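Local coordinates for protein Poly(A) RNA polymerase GLD2 (Rattus norvegicus, PDB 6LBK) that catalyses cytoplasmic polyadenylation, probably adding successive AMP units from ATP to the 3' ends of selected RNAs and single nucleotides to certain microRNAs, at residues Ser147-Arg152 and Asp167-Val172; His133-Val138 and Leu176-Thr181. The protein carries 1 engineered substitution. One frame throughout, in Å; residues are numbered along the deposited sequence.

Contact 1 of 2, residues Ser147-Arg152 and Asp167-Val172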
ATOM      1  N   SER A 147       9.111 -28.133   0.390  1.00 81.07           N
ATOM      2  CA  SER A 147       9.157 -28.071   1.846  1.00 85.78           C
ATOM      3  C   SER A 147      10.553 -27.837   2.421  1.00 99.34           C
ATOM      4  O   SER A 147      10.657 -27.508   3.610  1.00107.28           O
ATOM      5  CB  SER A 147       8.580 -29.361   2.418  1.00 86.14           C
ATOM      6  OG  SER A 147       9.428 -30.461   2.146  1.00 88.11           O
ATOM      7  N   GLY A 148      11.619 -27.983   1.626  1.00 99.36           N
ATOM      8  CA  GLY A 148      12.962 -27.789   2.157  1.00 98.66           C
ATOM      9  C   GLY A 148      13.291 -26.350   2.522  1.00 91.64           C
ATOM     10  O   GLY A 148      14.110 -26.104   3.416  1.00 90.66           O
ATOM     11  N   TYR A 149      12.665 -25.383   1.853  1.00 78.61           N
ATOM     12  CA  TYR A 149      12.986 -23.989   2.124  1.00 82.68           C
ATOM     13  C   TYR A 149      11.748 -23.101   2.127  1.00 81.17           C
ATOM     14  O   TYR A 149      11.880 -21.870   2.094  1.00 82.96           O
ATOM     15  CB  TYR A 149      13.992 -23.475   1.096  1.00 83.93           C
ATOM     16  CG  TYR A 149      13.462 -23.440  -0.313  1.00 73.48           C
ATOM     17  CD1 TYR A 149      13.455 -24.574  -1.106  1.00 69.42           C
ATOM     18  CD2 TYR A 149      12.974 -22.255  -0.852  1.00 67.39           C
ATOM     19  CE1 TYR A 149      12.974 -24.534  -2.396  1.00 66.52           C
ATOM     20  CE2 TYR A 149      12.496 -22.204  -2.140  1.00 69.48           C
ATOM     21  CZ  TYR A 149      12.507 -23.344  -2.911  1.00 70.79           C
ATOM     22  OH  TYR A 149      12.032 -23.279  -4.196  1.00 74.35           O
ATOM     23  N   ILE A 150      10.556 -23.680   2.158  1.00 76.38           N
ATOM     24  CA  ILE A 150       9.308 -22.941   2.142  1.00 66.91           C
ATOM     25  C   ILE A 150       8.480 -23.441   3.322  1.00 82.05           C
ATOM     26  O   ILE A 150       7.962 -24.567   3.288  1.00 86.64           O
ATOM     27  CB  ILE A 150       8.572 -23.128   0.812  1.00 62.27           C
ATOM     28  CG1 ILE A 150       9.311 -22.375  -0.279  1.00 61.45           C
ATOM     29  CG2 ILE A 150       7.158 -22.621   0.872  1.00 60.47           C
ATOM     30  CD1 ILE A 150       8.533 -22.320  -1.544  1.00 67.37           C
ATOM     31  N   GLU A 151       8.371 -22.618   4.372  1.00 83.96           N
ATOM     32  CA  GLU A 151       7.746 -23.007   5.630  1.00 79.30           C
ATOM     33  C   GLU A 151       6.266 -22.686   5.642  1.00 85.34           C
ATOM     34  O   GLU A 151       5.843 -21.630   5.155  1.00 89.82           O
ATOM     35  CB  GLU A 151       8.397 -22.322   6.831  1.00 94.13           C
ATOM     36  CG  GLU A 151       9.558 -23.069   7.436  1.00113.16           C
ATOM     37  CD  GLU A 151      10.012 -22.472   8.763  1.00127.91           C
ATOM     38  OE1 GLU A 151       9.376 -21.498   9.236  1.00133.36           O
ATOM     39  OE2 GLU A 151      11.001 -22.983   9.337  1.00131.04           O
ATOM     40  N   ARG A 152       5.484 -23.598   6.220  1.00 93.73           N
ATOM     41  CA  ARG A 152       4.085 -23.399   6.587  1.00 96.64           C
ATOM     42  C   ARG A 152       3.243 -22.716   5.488  1.00 95.62           C
ATOM     43  O   ARG A 152       2.659 -21.658   5.740  1.00 97.56           O
ATOM     44  CB  ARG A 152       4.012 -22.604   7.886  1.00100.54           C
ATOM     45  CG  ARG A 152       4.572 -23.315   9.100  1.00116.95           C
ATOM     46  CD  ARG A 152       4.391 -22.448  10.345  1.00129.31           C
ATOM     47  NE  ARG A 152       4.702 -23.164  11.578  1.00139.30           N
ATOM     48  CZ  ARG A 152       4.555 -22.655  12.801  1.00145.00           C
ATOM     49  NH1 ARG A 152       4.106 -21.417  12.964  1.00141.80           N
ATOM     50  NH2 ARG A 152       4.859 -23.384  13.863  1.00151.07           N
ATOM     51  N   ASP A 167       9.611 -17.858   3.563  1.00 73.96           N
ATOM     52  CA  ASP A 167      10.857 -18.283   2.956  1.00 71.07           C
ATOM     53  C   ASP A 167      11.903 -18.407   4.052  1.00 78.78           C
ATOM     54  O   ASP A 167      12.212 -17.424   4.743  1.00 77.44           O
ATOM     55  CB  ASP A 167      11.299 -17.279   1.891  1.00 69.94           C
ATOM     56  CG  ASP A 167      12.704 -17.572   1.340  1.00 76.11           C
ATOM     57  OD1 ASP A 167      13.012 -18.723   0.922  1.00 77.59           O
ATOM     58  OD2 ASP A 167      13.526 -16.628   1.356  1.00 77.54           O
ATOM     59  N   LYS A 168      12.409 -19.634   4.229  1.00 79.15           N
ATOM     60  CA  LYS A 168      13.458 -19.926   5.199  1.00 81.15           C
ATOM     61  C   LYS A 168      14.801 -19.373   4.760  1.00 89.47           C
ATOM     62  O   LYS A 168      15.715 -19.268   5.582  1.00 94.81           O
ATOM     63  CB  LYS A 168      13.619 -21.428   5.374  1.00 91.88           C
ATOM     64  CG  LYS A 168      12.525 -22.123   6.113  1.00101.25           C
ATOM     65  CD  LYS A 168      12.560 -23.620   5.807  1.00109.57           C
ATOM     66  CE  LYS A 168      13.893 -24.230   6.200  1.00118.97           C
ATOM     67  NZ  LYS A 168      14.066 -24.173   7.683  1.00124.80           N
ATOM     68  N   VAL A 169      14.943 -19.037   3.477  1.00 90.25           N
ATOM     69  CA  VAL A 169      16.201 -18.509   2.972  1.00 92.19           C
ATOM     70  C   VAL A 169      16.382 -17.064   3.410  1.00 89.38           C
ATOM     71  O   VAL A 169      17.424 -16.700   3.966  1.00 94.98           O
ATOM     72  CB  VAL A 169      16.250 -18.648   1.439  1.00 93.55           C
ATOM     73  CG1 VAL A 169      17.566 -18.123   0.910  1.00 97.91           C
ATOM     74  CG2 VAL A 169      16.039 -20.101   1.025  1.00 94.48           C
ATOM     75  N   SER A 170      15.391 -16.212   3.131  1.00 82.93           N
ATOM     76  CA  SER A 170      15.394 -14.825   3.589  1.00 88.65           C
ATOM     77  C   SER A 170      14.734 -14.625   4.954  1.00 92.46           C
ATOM     78  O   SER A 170      14.848 -13.528   5.513  1.00 98.94           O
ATOM     79  CB  SER A 170      14.682 -13.912   2.586  1.00 77.39           C
ATOM     80  OG  SER A 170      13.336 -14.301   2.400  1.00 71.00           O
ATOM     81  N   CYS A 171      14.063 -15.652   5.498  1.00 90.09           N
ATOM     82  CA  CYS A 171      13.234 -15.553   6.708  1.00 91.45           C
ATOM     83  C   CYS A 171      12.056 -14.591   6.526  1.00 76.00           C
ATOM     84  O   CYS A 171      11.615 -13.966   7.491  1.00 74.82           O
ATOM     85  CB  CYS A 171      14.051 -15.120   7.936  1.00101.09           C
ATOM     86  SG  CYS A 171      15.133 -16.333   8.709  1.00105.45           S
ATOM     87  N   VAL A 172      11.526 -14.462   5.307  1.00 70.12           N
ATOM     88  CA  VAL A 172      10.557 -13.409   4.975  1.00 63.57           C
ATOM     89  C   VAL A 172       9.203 -14.036   4.661  1.00 78.03           C
ATOM     90  O   VAL A 172       9.119 -15.083   4.002  1.00 81.80           O
ATOM     91  CB  VAL A 172      11.035 -12.509   3.805  1.00 65.05           C
ATOM     92  CG1 VAL A 172       9.884 -11.813   3.115  1.00 57.64           C
ATOM     93  CG2 VAL A 172      12.011 -11.456   4.300  1.00 63.77           C
TER

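Contact 2 of 2, residues His133-Val138 and Leu176-Thr181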
ATOM      1  N   HIS A 133      -7.910 -23.167  -9.047  1.00106.91           N
ATOM      2  CA  HIS A 133      -7.246 -24.437  -9.351  1.00107.01           C
ATOM      3  C   HIS A 133      -5.732 -24.270  -9.370  1.00 89.36           C
ATOM      4  O   HIS A 133      -4.991 -25.093  -8.814  1.00 85.50           O
ATOM      5  CB  HIS A 133      -7.684 -24.972 -10.719  1.00120.37           C
ATOM      6  CG  HIS A 133      -8.949 -25.769 -10.706  1.00136.66           C
ATOM      7  ND1 HIS A 133      -9.326 -26.567 -11.766  1.00143.52           N
ATOM      8  CD2 HIS A 133      -9.937 -25.875  -9.786  1.00143.28           C
ATOM      9  CE1 HIS A 133     -10.482 -27.144 -11.494  1.00149.64           C
ATOM     10  NE2 HIS A 133     -10.876 -26.740 -10.299  1.00149.75           N
ATOM     11  N   ILE A 134      -5.258 -23.180  -9.966  1.00 80.70           N
ATOM     12  CA  ILE A 134      -3.826 -22.910  -9.997  1.00 82.67           C
ATOM     13  C   ILE A 134      -3.284 -22.624  -8.603  1.00 86.77           C
ATOM     14  O   ILE A 134      -2.197 -23.095  -8.255  1.00 92.33           O
ATOM     15  CB  ILE A 134      -3.510 -21.778 -10.981  1.00 79.31           C
ATOM     16  CG1 ILE A 134      -3.989 -22.164 -12.381  1.00 78.05           C
ATOM     17  CG2 ILE A 134      -2.028 -21.438 -10.949  1.00 82.08           C
ATOM     18  CD1 ILE A 134      -4.324 -20.950 -13.206  1.00 86.22           C
ATOM     19  N   LEU A 135      -3.983 -21.810  -7.799  1.00 78.32           N
ATOM     20  CA  LEU A 135      -3.450 -21.506  -6.474  1.00 73.59           C
ATOM     21  C   LEU A 135      -3.354 -22.762  -5.626  1.00 81.51           C
ATOM     22  O   LEU A 135      -2.370 -22.962  -4.902  1.00 85.20           O
ATOM     23  CB  LEU A 135      -4.299 -20.460  -5.762  1.00 75.15           C
ATOM     24  CG  LEU A 135      -3.596 -19.882  -4.532  1.00 70.98           C
ATOM     25  CD1 LEU A 135      -2.264 -19.316  -4.906  1.00 66.79           C
ATOM     26  CD2 LEU A 135      -4.442 -18.797  -3.921  1.00 75.22           C
ATOM     27  N   THR A 136      -4.339 -23.650  -5.732  1.00 92.74           N
ATOM     28  CA  THR A 136      -4.255 -24.861  -4.932  1.00101.16           C
ATOM     29  C   THR A 136      -3.156 -25.788  -5.463  1.00105.00           C
ATOM     30  O   THR A 136      -2.461 -26.433  -4.667  1.00111.69           O
ATOM     31  CB  THR A 136      -5.628 -25.540  -4.834  1.00107.15           C
ATOM     32  OG1 THR A 136      -5.524 -26.742  -4.060  1.00116.24           O
ATOM     33  CG2 THR A 136      -6.207 -25.866  -6.185  1.00109.58           C
ATOM     34  N   LEU A 137      -2.957 -25.853  -6.796  1.00101.05           N
ATOM     35  CA  LEU A 137      -1.837 -26.636  -7.341  1.00 94.27           C
ATOM     36  C   LEU A 137      -0.489 -26.085  -6.882  1.00 85.45           C
ATOM     37  O   LEU A 137       0.402 -26.841  -6.469  1.00 86.64           O
ATOM     38  CB  LEU A 137      -1.894 -26.684  -8.872  1.00 87.75           C
ATOM     39  CG  LEU A 137      -2.459 -27.985  -9.461  1.00 89.74           C
ATOM     40  CD1 LEU A 137      -2.665 -27.872 -10.964  1.00 96.53           C
ATOM     41  CD2 LEU A 137      -1.555 -29.165  -9.134  1.00 78.78           C
ATOM     42  N   VAL A 138      -0.306 -24.769  -6.980  1.00 74.40           N
ATOM     43  CA  VAL A 138       0.923 -24.160  -6.499  1.00 69.55           C
ATOM     44  C   VAL A 138       1.118 -24.488  -5.029  1.00 76.78           C
ATOM     45  O   VAL A 138       2.239 -24.756  -4.580  1.00 80.87           O
ATOM     46  CB  VAL A 138       0.896 -22.641  -6.731  1.00 64.41           C
ATOM     47  CG1 VAL A 138       2.095 -22.000  -6.064  1.00 66.25           C
ATOM     48  CG2 VAL A 138       0.847 -22.316  -8.220  1.00 58.81           C
ATOM     49  N   LEU A 176       1.192 -14.941  -2.075  1.00 56.52           N
ATOM     50  CA  LEU A 176       1.136 -15.171  -3.508  1.00 55.67           C
ATOM     51  C   LEU A 176      -0.317 -15.303  -3.926  1.00 57.96           C
ATOM     52  O   LEU A 176      -1.075 -16.048  -3.299  1.00 64.28           O
ATOM     53  CB  LEU A 176       1.936 -16.430  -3.879  1.00 57.35           C
ATOM     54  CG  LEU A 176       2.044 -16.778  -5.362  1.00 58.82           C
ATOM     55  CD1 LEU A 176       3.368 -17.461  -5.613  1.00 65.98           C
ATOM     56  CD2 LEU A 176       0.909 -17.688  -5.799  1.00 67.34           C
ATOM     57  N   ASN A 177      -0.708 -14.576  -4.968  1.00 56.06           N
ATOM     58  CA  ASN A 177      -2.029 -14.741  -5.557  1.00 57.18           C
ATOM     59  C   ASN A 177      -1.862 -15.119  -7.016  1.00 55.34           C
ATOM     60  O   ASN A 177      -0.762 -15.062  -7.567  1.00 56.72           O
ATOM     61  CB  ASN A 177      -2.890 -13.476  -5.405  1.00 52.79           C
ATOM     62  CG  ASN A 177      -2.415 -12.337  -6.267  1.00 65.15           C
ATOM     63  OD1 ASN A 177      -2.522 -12.378  -7.495  1.00 61.46           O
ATOM     64  ND2 ASN A 177      -1.887 -11.292  -5.624  1.00 76.61           N
ATOM     65  N   VAL A 178      -2.965 -15.498  -7.653  1.00 64.33           N
ATOM     66  CA  VAL A 178      -2.932 -15.919  -9.048  1.00 70.22           C
ATOM     67  C   VAL A 178      -3.745 -14.959  -9.892  1.00 68.14           C
ATOM     68  O   VAL A 178      -4.959 -14.825  -9.694  1.00 70.17           O
ATOM     69  CB  VAL A 178      -3.446 -17.347  -9.243  1.00 69.19           C
ATOM     70  CG1 VAL A 178      -3.320 -17.695 -10.693  1.00 74.45           C
ATOM     71  CG2 VAL A 178      -2.647 -18.279  -8.412  1.00 69.88           C
ATOM     72  N   ASN A 179      -3.066 -14.290 -10.825  1.00 62.22           N
ATOM     73  CA  ASN A 179      -3.670 -13.551 -11.924  1.00 59.82           C
ATOM     74  C   ASN A 179      -4.360 -12.268 -11.496  1.00 76.09           C
ATOM     75  O   ASN A 179      -5.125 -11.691 -12.278  1.00 79.41           O
ATOM     76  CB  ASN A 179      -4.635 -14.433 -12.715  1.00 58.91           C
ATOM     77  CG  ASN A 179      -3.908 -15.311 -13.687  1.00 67.99           C
ATOM     78  OD1 ASN A 179      -3.009 -14.850 -14.396  1.00 73.27           O
ATOM     79  ND2 ASN A 179      -4.213 -16.588 -13.666  1.00 64.51           N
ATOM     80  N   ASN A 180      -4.102 -11.772 -10.288  1.00 78.56           N
ATOM     81  CA  ASN A 180      -4.634 -10.459  -9.925  1.00 81.62           C
ATOM     82  C   ASN A 180      -3.714  -9.380 -10.491  1.00 79.14           C
ATOM     83  O   ASN A 180      -2.899  -8.769  -9.793  1.00 84.27           O
ATOM     84  CB  ASN A 180      -4.814 -10.299  -8.429  1.00 75.00           C
ATOM     85  CG  ASN A 180      -5.556  -9.036  -8.110  1.00 76.82           C
ATOM     86  OD1 ASN A 180      -6.568  -8.744  -8.735  1.00 85.04           O
ATOM     87  ND2 ASN A 180      -5.039  -8.255  -7.180  1.00 71.79           N
ATOM     88  N   THR A 181      -3.836  -9.164 -11.800  1.00 80.31           N
ATOM     89  CA  THR A 181      -2.897  -8.318 -12.518  1.00 76.53           C
ATOM     90  C   THR A 181      -3.012  -6.846 -12.145  1.00 75.54           C
ATOM     91  O   THR A 181      -2.027  -6.111 -12.298  1.00 77.84           O
ATOM     92  CB  THR A 181      -3.104  -8.512 -14.017  1.00 82.39           C
ATOM     93  OG1 THR A 181      -4.479  -8.267 -14.345  1.00 89.17           O
ATOM     94  CG2 THR A 181      -2.755  -9.930 -14.390  1.00 78.80           C
TER

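Contact 1 of 2, residues Ser147-Arg152 and Asp167-Val172
Ile-150 and Asp-167 form an antiparallel non-hydrogen-bonded pair, CA atoms 5.0 Å apart, and just past it Lys-168 N donates to Tyr-149 O at 3.1 Å. Lys-168, folded back at its two outer torsions (chi3 59°, chi4 66°), curls over the backbone of Tyr-149 so that CE reaches Gly-148 O at 3.4 Å. Glu-151 crosses Lys-168 at about a right angle, Glu-151 CG 3.4 Å from Lys-168 CG, whereas the salt bridge from Glu-151 OE2 to Lys-168 NZ is long at 3.7 Å; Arg-166 takes the other carboxylate oxygen. Tyr-149, whose OH bonds to Glu-83 of helix 67-85, rests CB on CG2 of Val-169 and turns its ring edge, at CD2, to Asp-167 OD1. That carboxylate, nearly perpendicular to the ring, organises an Asx motif: OD2 accepts Ser-170 OG through its anti lone pair and Ser-170 N, at 2.6 Å, from above its plane. With an alanine at Asp-167, both Ser-170 donors would probably lose their acceptor and the turn into strand 172-178 would be less firmly fixed. The chemistry implies a division of labour: the carboxylate of Asp-167 shapes the turn from within, while one backbone hydrogen bond, aliphatic stems and a long ion pair join it to strand 150-156.

Contact 2 of 2, residues His133-Val138 and Leu176-Thr181
Asn-179 brings the one flat group of this contact that meets its partner segment: the nitrogen end of its carboxamide approaches Ile-134, ND2 to CD1 4.4 Å, while OD1 accepts from the backbone of Val-116 on strand 110-116. The amide of Asn-177 belongs to the far side of the strand, where OD1 accepts Asn-180 N at 3.3 Å with the donor tilted 27° from the carbonyl plane, an Asx motif that bends the chain as the strand ends. Everything else is aliphatic. Helix 128-144 lies across the sheet of the nucleotidyltransferase palm domain; the axes of 133-138 and 176-178 approach to 8.2 Å and run roughly antiparallel (143°), an alpha/beta layer in which Ile-134, Leu-135 and Val-138 face Leu-176 and Val-178. Leu-135 CD1 touches both strand residues: with CG anti to the backbone N (chi1 -166°) and the chain turned at CG, CD1 reaches the strand, 3.7 Å from Leu-176 CD2 and just as near Val-178 CG2. Leu-135 runs alongside each of them, pointing the opposite way. Val-178 thus divides its methyls, CG2 against Leu-135 and CG1 against Ile-134 CG2 at 4.0 Å, the side chains of Ile-134 and Val-178 crossing at about a right angle. Val-138 CG1 meets the same Leu-176 methyl, CD2, more loosely, at 4.5 Å, and Val-138 also rests on Leu-114 of strand 110-116, the strand that carries Asp-111, probably a ligand of the catalytic magnesium.

Both contacts belong to the five-stranded mixed sheet of the palm domain, their centres about 19 Å apart. Along the chain, contact 1 is nested inside the loop that contact 2 closes: helix 128-144 leads into edge strand 150-156, the chain returns through strand 162-167, turns at contact 1, and runs along strand 172-178 to reach contact 2. The same strand therefore leaves the turn at one end and receives the helix at the other. Helix 67-85 lies beside contact 1 and helix 128-144 forms part of contact 2, so different helices cover the sheet. Strand 172-178, shared by both contacts, lies beside 110-116, with its probable magnesium ligand Asp-111, while 150-156 is the outermost strand within the chain.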